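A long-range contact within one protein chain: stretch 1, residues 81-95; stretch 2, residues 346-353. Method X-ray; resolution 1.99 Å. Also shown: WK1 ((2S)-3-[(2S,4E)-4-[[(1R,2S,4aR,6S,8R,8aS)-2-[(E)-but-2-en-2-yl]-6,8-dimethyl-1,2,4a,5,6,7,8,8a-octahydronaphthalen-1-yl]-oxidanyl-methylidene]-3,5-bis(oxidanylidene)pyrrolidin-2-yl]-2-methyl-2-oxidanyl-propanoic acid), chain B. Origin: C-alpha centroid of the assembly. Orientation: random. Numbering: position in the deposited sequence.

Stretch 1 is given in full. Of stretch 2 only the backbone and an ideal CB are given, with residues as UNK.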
ATOM      1  N   ILE A  81      -3.997  -0.728  11.333  1.00 28.40           N
ATOM      2  CA  ILE A  81      -2.807  -1.525  11.597  1.00 29.55           C
ATOM      3  C   ILE A  81      -3.116  -2.997  11.404  1.00 25.36           C
ATOM      4  O   ILE A  81      -4.136  -3.497  11.888  1.00 27.91           O
ATOM      5  CB  ILE A  81      -2.265  -1.288  13.022  1.00 30.18           C
ATOM      6  CG1 ILE A  81      -1.950   0.189  13.234  1.00 29.91           C
ATOM      7  CG2 ILE A  81      -1.016  -2.132  13.243  1.00 27.18           C
ATOM      8  CD1 ILE A  81      -1.976   0.604  14.706  1.00 31.40           C
ATOM      9  N   ASN A  82      -2.208  -3.700  10.735  1.00 25.49           N
ATOM     10  CA  ASN A  82      -2.314  -5.145  10.605  1.00 26.82           C
ATOM     11  C   ASN A  82      -0.950  -5.764  10.857  1.00 23.53           C
ATOM     12  O   ASN A  82       0.064  -5.260  10.372  1.00 23.90           O
ATOM     13  CB  ASN A  82      -2.818  -5.545   9.219  1.00 23.59           C
ATOM     14  CG  ASN A  82      -4.257  -5.151   9.004  1.00 27.85           C
ATOM     15  OD1 ASN A  82      -5.161  -5.870   9.414  1.00 27.66           O
ATOM     16  ND2 ASN A  82      -4.481  -3.985   8.396  1.00 29.82           N
ATOM     17  N   ALA A  83      -0.940  -6.882  11.575  1.00 22.99           N
ATOM     18  CA  ALA A  83       0.303  -7.555  11.917  1.00 25.14           C
ATOM     19  C   ALA A  83       0.083  -9.055  11.842  1.00 24.57           C
ATOM     20  O   ALA A  83      -0.998  -9.543  12.185  1.00 25.04           O
ATOM     21  CB  ALA A  83       0.781  -7.157  13.327  1.00 23.05           C
ATOM     22  N   ALA A  84       1.105  -9.777  11.385  1.00 24.80           N
ATOM     23  CA  ALA A  84       1.029 -11.223  11.236  1.00 25.60           C
ATOM     24  C   ALA A  84       2.324 -11.850  11.727  1.00 25.15           C
ATOM     25  O   ALA A  84       3.405 -11.292  11.525  1.00 25.05           O
ATOM     26  CB  ALA A  84       0.775 -11.629   9.777  1.00 24.81           C
ATOM     27  N   TRP A  85       2.208 -13.016  12.359  1.00 26.32           N
ATOM     28  CA  TRP A  85       3.353 -13.807  12.797  1.00 27.01           C
ATOM     29  C   TRP A  85       3.268 -15.183  12.154  1.00 28.04           C
ATOM     30  O   TRP A  85       2.178 -15.722  11.972  1.00 26.86           O
ATOM     31  CB  TRP A  85       3.376 -14.004  14.320  1.00 25.37           C
ATOM     32  CG  TRP A  85       3.674 -12.801  15.159  1.00 27.80           C
ATOM     33  CD1 TRP A  85       4.851 -12.529  15.816  1.00 24.09           C
ATOM     34  CD2 TRP A  85       2.783 -11.719  15.468  1.00 25.82           C
ATOM     35  NE1 TRP A  85       4.741 -11.343  16.499  1.00 26.37           N
ATOM     36  CE2 TRP A  85       3.479 -10.834  16.317  1.00 25.94           C
ATOM     37  CE3 TRP A  85       1.463 -11.414  15.111  1.00 26.62           C
ATOM     38  CZ2 TRP A  85       2.906  -9.662  16.805  1.00 25.30           C
ATOM     39  CZ3 TRP A  85       0.894 -10.251  15.593  1.00 23.59           C
ATOM     40  CH2 TRP A  85       1.617  -9.383  16.434  1.00 28.50           C
ATOM     41  N   SER A  86       4.432 -15.771  11.869  1.00 27.17           N
ATOM     42  CA  SER A  86       4.463 -17.080  11.220  1.00 34.02           C
ATOM     43  C   SER A  86       3.738 -18.147  12.032  1.00 34.60           C
ATOM     44  O   SER A  86       3.309 -19.157  11.467  1.00 31.25           O
ATOM     45  CB  SER A  86       5.911 -17.518  10.977  1.00 28.48           C
ATOM     46  OG  SER A  86       6.646 -17.522  12.190  1.00 42.17           O
ATOM     47  N   ASP A  87       3.595 -17.959  13.348  1.00 32.59           N
ATOM     48  CA  ASP A  87       2.908 -18.968  14.151  1.00 32.02           C
ATOM     49  C   ASP A  87       1.392 -18.924  14.002  1.00 38.22           C
ATOM     50  O   ASP A  87       0.702 -19.715  14.657  1.00 36.06           O
ATOM     51  CB  ASP A  87       3.297 -18.847  15.631  1.00 31.96           C
ATOM     52  CG  ASP A  87       2.719 -17.607  16.322  1.00 36.13           C
ATOM     53  OD1 ASP A  87       1.999 -16.799  15.700  1.00 33.29           O
ATOM     54  OD2 ASP A  87       2.997 -17.439  17.530  1.00 36.74           O
ATOM     55  N   GLY A  88       0.859 -18.039  13.152  1.00 33.38           N
ATOM     56  CA  GLY A  88      -0.564 -17.935  12.919  1.00 31.00           C
ATOM     57  C   GLY A  88      -1.212 -16.729  13.564  1.00 31.47           C
ATOM     58  O   GLY A  88      -2.319 -16.351  13.166  1.00 30.31           O
ATOM     59  N   THR A  89      -0.546 -16.102  14.530  1.00 30.11           N
ATOM     60  CA  THR A  89      -1.131 -14.934  15.167  1.00 26.87           C
ATOM     61  C   THR A  89      -1.299 -13.807  14.160  1.00 23.58           C
ATOM     62  O   THR A  89      -0.404 -13.524  13.362  1.00 28.29           O
ATOM     63  CB  THR A  89      -0.271 -14.441  16.327  1.00 30.87           C
ATOM     64  OG1 THR A  89       0.090 -15.540  17.165  1.00 30.19           O
ATOM     65  CG2 THR A  89      -1.046 -13.428  17.136  1.00 29.74           C
ATOM     66  N   VAL A  90      -2.464 -13.170  14.191  1.00 24.01           N
ATOM     67  CA  VAL A  90      -2.681 -11.945  13.444  1.00 26.62           C
ATOM     68  C   VAL A  90      -3.288 -10.932  14.400  1.00 29.27           C
ATOM     69  O   VAL A  90      -3.944 -11.286  15.385  1.00 31.28           O
ATOM     70  CB  VAL A  90      -3.578 -12.159  12.204  1.00 28.29           C
ATOM     71  CG1 VAL A  90      -2.920 -13.156  11.243  1.00 23.93           C
ATOM     72  CG2 VAL A  90      -4.959 -12.625  12.633  1.00 29.11           C
ATOM     73  N   TRP A  91      -3.056  -9.662  14.105  1.00 25.85           N
ATOM     74  CA  TRP A  91      -3.473  -8.574  14.971  1.00 28.04           C
ATOM     75  C   TRP A  91      -3.873  -7.416  14.080  1.00 31.35           C
ATOM     76  O   TRP A  91      -3.059  -6.933  13.285  1.00 31.30           O
ATOM     77  CB  TRP A  91      -2.338  -8.173  15.913  1.00 28.15           C
ATOM     78  CG  TRP A  91      -2.708  -7.231  17.011  1.00 33.69           C
ATOM     79  CD1 TRP A  91      -3.013  -7.554  18.306  1.00 34.13           C
ATOM     80  CD2 TRP A  91      -2.772  -5.800  16.927  1.00 33.39           C
ATOM     81  NE1 TRP A  91      -3.272  -6.410  19.028  1.00 34.75           N
ATOM     82  CE2 TRP A  91      -3.123  -5.322  18.208  1.00 34.86           C
ATOM     83  CE3 TRP A  91      -2.567  -4.877  15.895  1.00 30.13           C
ATOM     84  CZ2 TRP A  91      -3.279  -3.959  18.480  1.00 36.55           C
ATOM     85  CZ3 TRP A  91      -2.715  -3.525  16.169  1.00 35.29           C
ATOM     86  CH2 TRP A  91      -3.067  -3.078  17.453  1.00 35.14           C
ATOM     87  N   SER A  92      -5.119  -6.982  14.210  1.00 28.80           N
ATOM     88  CA  SER A  92      -5.667  -5.930  13.369  1.00 32.42           C
ATOM     89  C   SER A  92      -6.483  -5.009  14.246  1.00 31.16           C
ATOM     90  O   SER A  92      -7.441  -5.450  14.886  1.00 34.31           O
ATOM     91  CB  SER A  92      -6.539  -6.504  12.240  1.00 30.01           C
ATOM     92  OG  SER A  92      -5.776  -7.329  11.366  1.00 32.05           O
ATOM     93  N   GLN A  93      -6.111  -3.740  14.271  1.00 34.39           N
ATOM     94  CA  GLN A  93      -6.902  -2.754  14.983  1.00 38.66           C
ATOM     95  C   GLN A  93      -6.758  -1.419  14.281  1.00 35.65           C
ATOM     96  O   GLN A  93      -5.745  -1.146  13.630  1.00 30.61           O
ATOM     97  CB  GLN A  93      -6.469  -2.619  16.447  1.00 34.69           C
ATOM     98  CG  GLN A  93      -6.903  -3.748  17.353  1.00 41.57           C
ATOM     99  CD  GLN A  93      -6.617  -3.435  18.804  1.00 45.65           C
ATOM    100  OE1 GLN A  93      -6.546  -2.265  19.190  1.00 49.15           O
ATOM    101  NE2 GLN A  93      -6.444  -4.472  19.618  1.00 44.21           N
ATOM    102  N   HIS A  94      -7.793  -0.601  14.412  1.00 32.96           N
ATOM    103  CA  HIS A  94      -7.738   0.806  14.060  1.00 37.80           C
ATOM    104  C   HIS A  94      -7.507   1.617  15.320  1.00 38.55           C
ATOM    105  O   HIS A  94      -8.135   1.365  16.352  1.00 39.87           O
ATOM    106  CB  HIS A  94      -9.035   1.262  13.399  1.00 38.53           C
ATOM    107  CG  HIS A  94      -9.307   0.607  12.083  1.00 41.23           C
ATOM    108  ND1 HIS A  94     -10.466   0.823  11.370  1.00 42.73           N
ATOM    109  CD2 HIS A  94      -8.562  -0.248  11.343  1.00 38.85           C
ATOM    110  CE1 HIS A  94     -10.428   0.122  10.250  1.00 42.62           C
ATOM    111  NE2 HIS A  94      -9.279  -0.532  10.207  1.00 40.98           N
ATOM    112  N   LEU A  95      -6.588   2.564  15.236  1.00 38.56           N
ATOM    113  CA  LEU A  95      -6.455   3.621  16.232  1.00 39.59           C
ATOM    114  C   LEU A  95      -7.201   4.822  15.670  1.00 38.84           C
ATOM    115  O   LEU A  95      -6.693   5.524  14.794  1.00 38.37           O
ATOM    116  CB  LEU A  95      -4.994   3.946  16.502  1.00 35.15           C
ATOM    117  CG  LEU A  95      -4.115   2.768  16.899  1.00 37.73           C
ATOM    118  CD1 LEU A  95      -2.694   3.251  17.153  1.00 36.94           C
ATOM    119  CD2 LEU A  95      -4.693   2.090  18.123  1.00 41.51           C
ATOM    120  N   UNK A 346      -0.005 -17.769   1.348  1.00 21.91           N
ATOM    121  CA  UNK A 346       0.665 -18.618   2.317  1.00 21.46           C
ATOM    122  C   UNK A 346       0.056 -18.510   3.703  1.00 22.82           C
ATOM    123  O   UNK A 346      -0.133 -19.524   4.371  1.00 23.35           O
ATOM    124  CB  UNK A 346       2.153 -18.266   2.378  1.00 21.46           C
ATOM    125  N   UNK A 347      -0.278 -17.305   4.139  1.00 20.98           N
ATOM    126  CA  UNK A 347      -0.865 -17.106   5.451  1.00 23.26           C
ATOM    127  C   UNK A 347      -1.985 -16.103   5.320  1.00 20.92           C
ATOM    128  O   UNK A 347      -1.783 -15.024   4.758  1.00 20.77           O
ATOM    129  CB  UNK A 347       0.178 -16.639   6.469  1.00 23.26           C
ATOM    130  N   UNK A 348      -3.144 -16.454   5.864  1.00 21.81           N
ATOM    131  CA  UNK A 348      -4.280 -15.544   5.913  1.00 25.05           C
ATOM    132  C   UNK A 348      -4.015 -14.479   6.965  1.00 26.15           C
ATOM    133  O   UNK A 348      -3.923 -14.780   8.155  1.00 26.43           O
ATOM    134  CB  UNK A 348      -5.578 -16.296   6.213  1.00 25.05           C
ATOM    135  N   UNK A 349      -3.899 -13.236   6.527  1.00 24.71           N
ATOM    136  CA  UNK A 349      -3.491 -12.152   7.405  1.00 23.70           C
ATOM    137  C   UNK A 349      -4.701 -11.417   7.972  1.00 28.68           C
ATOM    138  O   UNK A 349      -4.871 -11.320   9.192  1.00 27.25           O
ATOM    139  CB  UNK A 349      -2.583 -11.175   6.655  1.00 23.70           C
ATOM    140  N   UNK A 350      -5.545 -10.884   7.093  1.00 24.23           N
ATOM    141  CA  UNK A 350      -6.812 -10.303   7.494  1.00 23.79           C
ATOM    142  C   UNK A 350      -7.858 -10.707   6.470  1.00 25.36           C
ATOM    143  O   UNK A 350      -7.535 -11.121   5.354  1.00 24.80           O
ATOM    144  CB  UNK A 350      -6.716  -8.781   7.621  1.00 23.79           C
ATOM    145  N   UNK A 351      -9.115 -10.624   6.879  1.00 23.79           N
ATOM    146  CA  UNK A 351     -10.233 -10.949   5.996  1.00 25.70           C
ATOM    147  C   UNK A 351     -11.460 -10.293   6.587  1.00 30.05           C
ATOM    148  O   UNK A 351     -11.847 -10.619   7.714  1.00 28.43           O
ATOM    149  CB  UNK A 351     -10.424 -12.459   5.839  1.00 25.70           C
ATOM    150  N   UNK A 352     -12.042  -9.349   5.862  1.00 27.36           N
ATOM    151  CA  UNK A 352     -13.244  -8.705   6.347  1.00 31.81           C
ATOM    152  C   UNK A 352     -14.191  -8.442   5.187  1.00 30.41           C
ATOM    153  O   UNK A 352     -13.745  -8.191   4.057  1.00 26.72           O
ATOM    154  CB  UNK A 352     -12.906  -7.404   7.077  1.00 31.81           C
ATOM    155  N   UNK A 353     -15.499  -8.506   5.432  1.00 30.97           N
ATOM    156  CA  UNK A 353     -16.473  -8.239   4.365  1.00 26.97           C
ATOM    157  C   UNK A 353     -16.436  -6.789   3.924  1.00 28.84           C
ATOM    158  O   UNK A 353     -16.202  -5.882   4.727  1.00 30.81           O
ATOM    159  CB  UNK A 353     -17.886  -8.600   4.828  1.00 26.97           C
TER
HETATM  160  O   WK1 B 501      -9.058  -2.130   8.210  1.00 42.02           O
HETATM  161  C17 WK1 B 501      -7.961  -2.433   7.817  1.00 40.34           C
HETATM  162  O1  WK1 B 501      -7.073  -2.734   8.565  1.00 35.21           O
HETATM  163  C19 WK1 B 501      -7.670  -2.456   6.373  1.00 35.90           C
HETATM  164  O2  WK1 B 501      -8.797  -2.229   5.596  1.00 39.32           O
HETATM  165  C18 WK1 B 501      -7.188  -3.823   5.998  1.00 35.48           C
HETATM  166  C20 WK1 B 501      -6.681  -1.337   6.195  1.00 35.40           C
HETATM  167  C22 WK1 B 501      -5.982  -1.444   4.901  1.00 33.71           C
HETATM  168  N   WK1 B 501      -4.870  -0.549   4.648  1.00 34.23           N
HETATM  169  C21 WK1 B 501      -4.980  -0.037   3.427  1.00 36.07           C
HETATM  170  O5  WK1 B 501      -4.090   0.789   2.928  1.00 32.29           O
HETATM  171  C23 WK1 B 501      -6.770  -1.306   3.697  1.00 41.42           C
HETATM  172  O4  WK1 B 501      -7.909  -1.918   3.449  1.00 36.88           O
HETATM  173  C24 WK1 B 501      -6.194  -0.458   2.711  1.00 39.24           C
HETATM  174  C16 WK1 B 501      -6.723  -0.150   1.387  1.00 39.12           C
HETATM  175  O3  WK1 B 501      -7.823  -0.702   1.047  1.00 41.47           O
HETATM  176  C9  WK1 B 501      -5.940   0.656   0.437  1.00 38.30           C
HETATM  177  C8  WK1 B 501      -5.030  -0.446  -0.176  1.00 36.98           C
HETATM  178  C12 WK1 B 501      -4.466  -1.524   0.727  1.00 35.88           C
HETATM  179  C13 WK1 B 501      -3.265  -1.451   1.257  1.00 34.46           C
HETATM  180  C90 WK1 B 501      -2.741  -2.525   2.148  1.00 36.67           C
HETATM  181  C14 WK1 B 501      -5.283  -2.724   1.046  1.00 41.16           C
HETATM  182  C7  WK1 B 501      -5.716  -1.183  -1.285  1.00 39.80           C
HETATM  183  C6  WK1 B 501      -6.247  -0.499  -2.263  1.00 38.20           C
HETATM  184  C3  WK1 B 501      -6.386   0.976  -2.061  1.00 38.41           C
HETATM  185  C4  WK1 B 501      -6.755   1.355  -0.642  1.00 40.09           C
HETATM  186  C5  WK1 B 501      -6.566   2.855  -0.522  1.00 43.32           C
HETATM  187  C11 WK1 B 501      -7.091   3.337   0.793  1.00 41.11           C
HETATM  188  C2  WK1 B 501      -7.211   1.718  -3.080  1.00 38.30           C
HETATM  189  C1  WK1 B 501      -6.751   3.138  -2.995  1.00 38.08           C
HETATM  190  C10 WK1 B 501      -7.273   4.039  -4.065  1.00 40.88           C
HETATM  191  C   WK1 B 501      -7.169   3.662  -1.655  1.00 40.47           C

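Stretch 1 is a hairpin. Strands 81-85 and 90-95 are joined by a type I turn from Trp85 to Gly88. Stretch 2 packs across one side of it, its strand 348-353 running at 39° to strand 90-95.

Position 346 points its CA-to-CB bond sideways. Nothing of stretch 1 lies within 5.5 Å of the ideal CB, so the hairpin sets little preference. The residue is His346, and it makes no contact here.

Position 347 points toward the hairpin, but its ideal CB also has nothing of stretch 1 within 5.5 Å. A long side chain is needed to arrive. What waits there is the turn, with the carbonyl oxygens of Trp85 and Thr89 and the methyl groups of Ala84 and Val90. A donor at the tip would suit, so glutamine, lysine or arginine are all plausible. The residue is Gln347, with chi1 and chi2 both t, an extended reach. Gln347 NE2 donates a hydrogen bond to Trp85 O at 2.9 Å. Gly88 N donates to Trp85 O within the turn, also at 2.9 Å, so Trp85 O takes one donor from the turn and one from Gln347. A water accepts from Gln347 NE2 and donates to Gly88 O and to the carbonyl of 348.

Position 348 points sideways into space that stretch 1 leaves empty. Many residues would fit. It is Ala348; Ala348 O lies 3.6 Å from Val90 CG1.

Position 349 also starts sideways, but its ideal CB is 4.6 Å from Ala84 CB and 5.0 Å from Val90 CG1. Beyond these small groups lies the backbone of 82-84. A leucine, methionine or flat aromatic could lie against this surface. The residue is Trp349, whose side chain comes nearer at its end. Ala84 CB sits over one face of the indole, 3.7 Å from the centroid of the five-membered ring, in a CH-pi contact. The ring edge meets the strand backbone, with Trp349 CZ2 3.3 Å from Asn82 O.

Position 350 points toward stretch 1. Its ideal CB is 3.8 Å from Asn82 OD1 and 4.1 Å from Ser92 OG, two atoms already hydrogen-bonded to each other. A polar residue could join them; a large one could instead turn toward the ligand. The residue is Trp350, with chi1 p. Asn82 ND2 and WK1 C18 lie over one face of its ring, and Asn82 ND2 also donates to WK1 O1.

Position 351 is out of reach of stretch 1. It is Ala351.

Position 352 points toward stretch 1 again, with no near neighbour at its ideal CB. The ligand carboxylate lies farther on, beside His94; the carboxylate favours a long, positively charged side chain. Lys352 fits. Lys352 NZ donates to WK1 O at 2.5 Å and WK1 O2 at 2.8 Å, while His94 NE2 donates to WK1 O at 2.6 Å.

Position 353 is out of reach. Its phi of -67° allows proline, and it is Pro353.

Stretch 2, residues 346-353: HQAWWAKP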
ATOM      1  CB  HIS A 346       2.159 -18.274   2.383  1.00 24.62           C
ATOM      2  CG  HIS A 346       2.904 -19.097   3.383  1.00 24.69           C
ATOM      3  ND1 HIS A 346       3.280 -20.400   3.138  1.00 27.07           N
ATOM      4  CD2 HIS A 346       3.310 -18.816   4.646  1.00 25.66           C
ATOM      5  CE1 HIS A 346       3.892 -20.884   4.204  1.00 30.41           C
ATOM      6  NE2 HIS A 346       3.929 -19.941   5.132  1.00 29.87           N
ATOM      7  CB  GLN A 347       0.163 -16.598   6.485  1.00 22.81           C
ATOM      8  CG  GLN A 347      -0.457 -16.433   7.865  1.00 22.59           C
ATOM      9  CD  GLN A 347       0.508 -15.871   8.905  1.00 28.71           C
ATOM     10  OE1 GLN A 347       1.707 -15.698   8.649  1.00 23.41           O
ATOM     11  NE2 GLN A 347      -0.024 -15.571  10.087  1.00 26.51           N
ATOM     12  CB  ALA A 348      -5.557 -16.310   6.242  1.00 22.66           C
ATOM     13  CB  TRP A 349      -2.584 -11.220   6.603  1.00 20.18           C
ATOM     14  CG  TRP A 349      -1.925 -10.114   7.373  1.00 22.83           C
ATOM     15  CD1 TRP A 349      -2.149  -9.745   8.670  1.00 22.20           C
ATOM     16  CD2 TRP A 349      -0.949  -9.212   6.858  1.00 22.13           C
ATOM     17  NE1 TRP A 349      -1.346  -8.669   9.001  1.00 24.29           N
ATOM     18  CE2 TRP A 349      -0.604  -8.321   7.902  1.00 24.06           C
ATOM     19  CE3 TRP A 349      -0.326  -9.069   5.615  1.00 22.49           C
ATOM     20  CZ2 TRP A 349       0.331  -7.308   7.737  1.00 24.59           C
ATOM     21  CZ3 TRP A 349       0.607  -8.051   5.452  1.00 22.07           C
ATOM     22  CH2 TRP A 349       0.919  -7.185   6.504  1.00 24.13           C
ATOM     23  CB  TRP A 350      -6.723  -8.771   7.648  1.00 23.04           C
ATOM     24  CG  TRP A 350      -6.621  -7.997   6.363  1.00 23.32           C
ATOM     25  CD1 TRP A 350      -7.644  -7.662   5.508  1.00 25.65           C
ATOM     26  CD2 TRP A 350      -5.435  -7.426   5.811  1.00 24.76           C
ATOM     27  NE1 TRP A 350      -7.155  -6.925   4.454  1.00 24.46           N
ATOM     28  CE2 TRP A 350      -5.803  -6.773   4.611  1.00 23.36           C
ATOM     29  CE3 TRP A 350      -4.092  -7.404   6.213  1.00 24.03           C
ATOM     30  CZ2 TRP A 350      -4.880  -6.115   3.810  1.00 24.68           C
ATOM     31  CZ3 TRP A 350      -3.171  -6.744   5.410  1.00 23.80           C
ATOM     32  CH2 TRP A 350      -3.572  -6.109   4.221  1.00 24.21           C
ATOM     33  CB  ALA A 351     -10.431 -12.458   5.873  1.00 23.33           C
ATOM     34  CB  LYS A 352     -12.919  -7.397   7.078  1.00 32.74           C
ATOM     35  CG  LYS A 352     -12.303  -6.337   6.217  1.00 35.46           C
ATOM     36  CD  LYS A 352     -12.046  -5.073   7.042  1.00 39.14           C
ATOM     37  CE  LYS A 352     -11.438  -3.991   6.175  1.00 44.93           C
ATOM     38  NZ  LYS A 352     -11.163  -2.727   6.921  1.00 42.94           N
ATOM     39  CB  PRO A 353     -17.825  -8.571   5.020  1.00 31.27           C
ATOM     40  CG  PRO A 353     -17.503  -9.429   6.200  1.00 39.49           C
ATOM     41  CD  PRO A 353     -16.146  -8.952   6.680  1.00 33.13           C
TER
HETATM   42  O   HOH W   1      -2.765 -16.655  10.262  1.00 33.31           O
HETATM   43  O   HOH W   2      -6.620  -9.933  11.025  1.00 27.65           O
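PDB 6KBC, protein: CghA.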